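Long-range contact in putative GntR-family transcriptional regulator (Bordetella bronchiseptica RB50, PDB 3CNV), which probably regulates transcription as a GntR-family member, its UTRA domain being expected to bind a small effector molecule: residues 63-69 against 143-149. Sequence-based numbering, arbitrary orientation.
Sequences IDDLWLP and MEVRRGL
D65 and R147 face each other in an antiparallel hydrogen-bonded pair, and their side chains run the same way off the sheet. In R147, CG lies anti to the backbone N (chi1 177°), and the chain then twists at chi3 and again at chi4, bringing NH2 to D65 OD2. The salt bridge is short (R147 NH2 to D65 OD2, 2.6 Å), but its hydrogen bond is weak: the N-H...O angle is 126° and the carboxylate and guanidinium planes are nearly perpendicular. D65 CB lies over one guanidinium face, while R51 takes D65 OD1. Next along this face, the W67 ring lies against V145, its CE3 3.7 Å from CG1, and R147 NH2 approaches the ring edge near CH2.

The face bearing L66 and R146 carries a charge network. R146, bent at chi3 (-57°), grips E144 side-on through NE and NH2, both directed at OE2; NH2 is 2.7 Å away on the syn lone pair, whereas NE meets the oxygen from above the carboxylate plane. L66 runs alongside this arginine, its CG 3.7 Å from R146 NE. D64 OD2 is 3.9 Å from R146 NH1 and well out of the guanidinium plane, a long salt bridge in which no N-H points at the oxygen, although a water bridges the two; R52 holds D64 more directly. R146 NH1 also binds a citrate, probably from crystallisation, which may mark the effector pocket. Y89 and S135 hydrogen-bond E144 OE1.

Six backbone hydrogen bonds join the pairs from I63-L149 to W67-V145, and the short axes approach to 4.6 Å. These are the two central strands of the six-stranded antiparallel UTRA sheet: strand 46-56 flanks 59-69, strand 127-137 flanks 141-150, and helix 88-96 packs on L66 and L68 through F92.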
# COMPACT_ATOMS: atom_id res chain seq x y z
N ILE C 63 -7.17 10.63 19.70
CA ILE C 63 -7.05 12.07 19.76
C ILE C 63 -6.18 12.52 18.59
O ILE C 63 -5.01 12.08 18.43
CB ILE C 63 -6.50 12.65 21.12
CG1 ILE C 63 -7.30 12.16 22.30
CG2 ILE C 63 -6.40 14.22 21.08
CD1 ILE C 63 -8.70 12.79 22.49
N ASP C 64 -6.81 13.27 17.70
CA ASP C 64 -6.15 13.80 16.49
C ASP C 64 -5.91 15.30 16.66
O ASP C 64 -6.81 16.04 17.06
CB ASP C 64 -7.00 13.66 15.25
CG ASP C 64 -7.02 12.29 14.64
OD1 ASP C 64 -5.96 11.60 14.67
OD2 ASP C 64 -8.13 11.92 14.05
N ASP C 65 -4.70 15.73 16.34
CA ASP C 65 -4.36 17.15 16.17
C ASP C 65 -4.08 17.31 14.68
O ASP C 65 -3.27 16.58 14.14
CB ASP C 65 -3.13 17.61 16.96
CG ASP C 65 -3.40 17.80 18.44
OD1 ASP C 65 -4.50 18.24 18.77
OD2 ASP C 65 -2.51 17.54 19.27
N LEU C 66 -4.65 18.33 14.08
CA LEU C 66 -4.53 18.60 12.62
C LEU C 66 -4.05 20.02 12.44
O LEU C 66 -4.42 20.92 13.19
CB LEU C 66 -5.93 18.51 11.93
CG LEU C 66 -6.78 17.31 11.70
CD1 LEU C 66 -7.43 16.77 13.00
CD2 LEU C 66 -7.77 17.76 10.64
N TRP C 67 -3.30 20.24 11.39
CA TRP C 67 -2.85 21.57 11.02
C TRP C 67 -3.08 21.68 9.50
O TRP C 67 -2.62 20.84 8.72
CB TRP C 67 -1.35 21.75 11.29
CG TRP C 67 -0.92 21.79 12.73
CD1 TRP C 67 -0.73 22.89 13.49
CD2 TRP C 67 -0.64 20.67 13.57
NE1 TRP C 67 -0.34 22.53 14.75
CE2 TRP C 67 -0.30 21.16 14.83
CE3 TRP C 67 -0.64 19.30 13.36
CZ2 TRP C 67 0.05 20.31 15.89
CZ3 TRP C 67 -0.31 18.47 14.40
CH2 TRP C 67 0.02 18.97 15.66
N LEU C 68 -3.75 22.71 9.10
CA LEU C 68 -4.11 23.00 7.73
C LEU C 68 -3.67 24.41 7.30
O LEU C 68 -3.80 25.34 8.04
CB LEU C 68 -5.60 22.86 7.59
CG LEU C 68 -6.24 21.55 8.08
CD1 LEU C 68 -7.71 21.75 8.39
CD2 LEU C 68 -6.05 20.50 6.97
N PRO C 69 -3.19 24.55 6.05
CA PRO C 69 -2.73 25.89 5.60
C PRO C 69 -3.90 26.93 5.62
O PRO C 69 -4.97 26.70 5.07
CB PRO C 69 -2.21 25.63 4.20
CG PRO C 69 -2.81 24.27 3.79
CD PRO C 69 -3.09 23.52 5.01
N MSE C 143 -1.18 19.27 2.17
CA MSE C 143 -2.35 20.05 2.60
C MSE C 143 -2.83 19.81 4.03
O MSE C 143 -3.74 20.51 4.53
CB MSE C 143 -3.57 19.75 1.68
CG MSE C 143 -3.54 20.34 0.31
SE MSE C 143 -3.09 22.25 0.15
CE MSE C 143 -4.58 22.96 1.13
N GLU C 144 -2.28 18.82 4.66
CA GLU C 144 -2.61 18.48 6.05
C GLU C 144 -1.51 17.76 6.72
O GLU C 144 -0.87 16.86 6.13
CB GLU C 144 -3.84 17.55 6.15
CG GLU C 144 -4.28 17.27 7.59
CD GLU C 144 -5.15 16.02 7.74
OE1 GLU C 144 -4.81 14.98 7.08
OE2 GLU C 144 -6.15 16.09 8.51
N VAL C 145 -1.34 18.16 7.98
CA VAL C 145 -0.54 17.46 8.96
C VAL C 145 -1.45 16.99 10.04
O VAL C 145 -2.23 17.75 10.57
CB VAL C 145 0.58 18.32 9.60
CG1 VAL C 145 1.31 17.51 10.76
CG2 VAL C 145 1.64 18.76 8.57
N ARG C 146 -1.40 15.71 10.32
CA ARG C 146 -2.22 15.19 11.41
C ARG C 146 -1.40 14.24 12.28
O ARG C 146 -0.71 13.34 11.76
CB ARG C 146 -3.46 14.45 10.81
CG ARG C 146 -4.42 13.88 11.85
CD ARG C 146 -5.62 13.12 11.25
NE ARG C 146 -6.42 13.91 10.32
CZ ARG C 146 -7.62 13.59 9.86
NH1 ARG C 146 -8.16 12.40 10.13
NH2 ARG C 146 -8.24 14.44 9.04
N ARG C 147 -1.43 14.48 13.61
CA ARG C 147 -0.90 13.59 14.56
C ARG C 147 -2.00 12.96 15.38
O ARG C 147 -2.79 13.63 16.08
CB ARG C 147 0.03 14.27 15.53
CG ARG C 147 0.49 13.22 16.57
CD ARG C 147 1.38 13.80 17.68
NE ARG C 147 1.09 15.20 17.96
CZ ARG C 147 0.17 15.66 18.82
NH1 ARG C 147 -0.62 14.83 19.48
NH2 ARG C 147 0.03 16.97 19.00
N GLY C 148 -2.07 11.63 15.24
CA GLY C 148 -3.04 10.87 15.93
C GLY C 148 -2.43 10.07 17.08
O GLY C 148 -1.34 9.53 17.00
N LEU C 149 -3.19 9.97 18.14
CA LEU C 149 -2.80 9.12 19.24
C LEU C 149 -3.96 8.20 19.47
O LEU C 149 -5.06 8.64 19.79
CB LEU C 149 -2.44 9.94 20.51
CG LEU C 149 -1.13 10.74 20.52
CD1 LEU C 149 -1.31 11.83 21.61
CD2 LEU C 149 0.14 9.83 20.81
O HOH W 1 -2.93 13.79 18.88
O HOH W 2 -7.58 10.24 12.07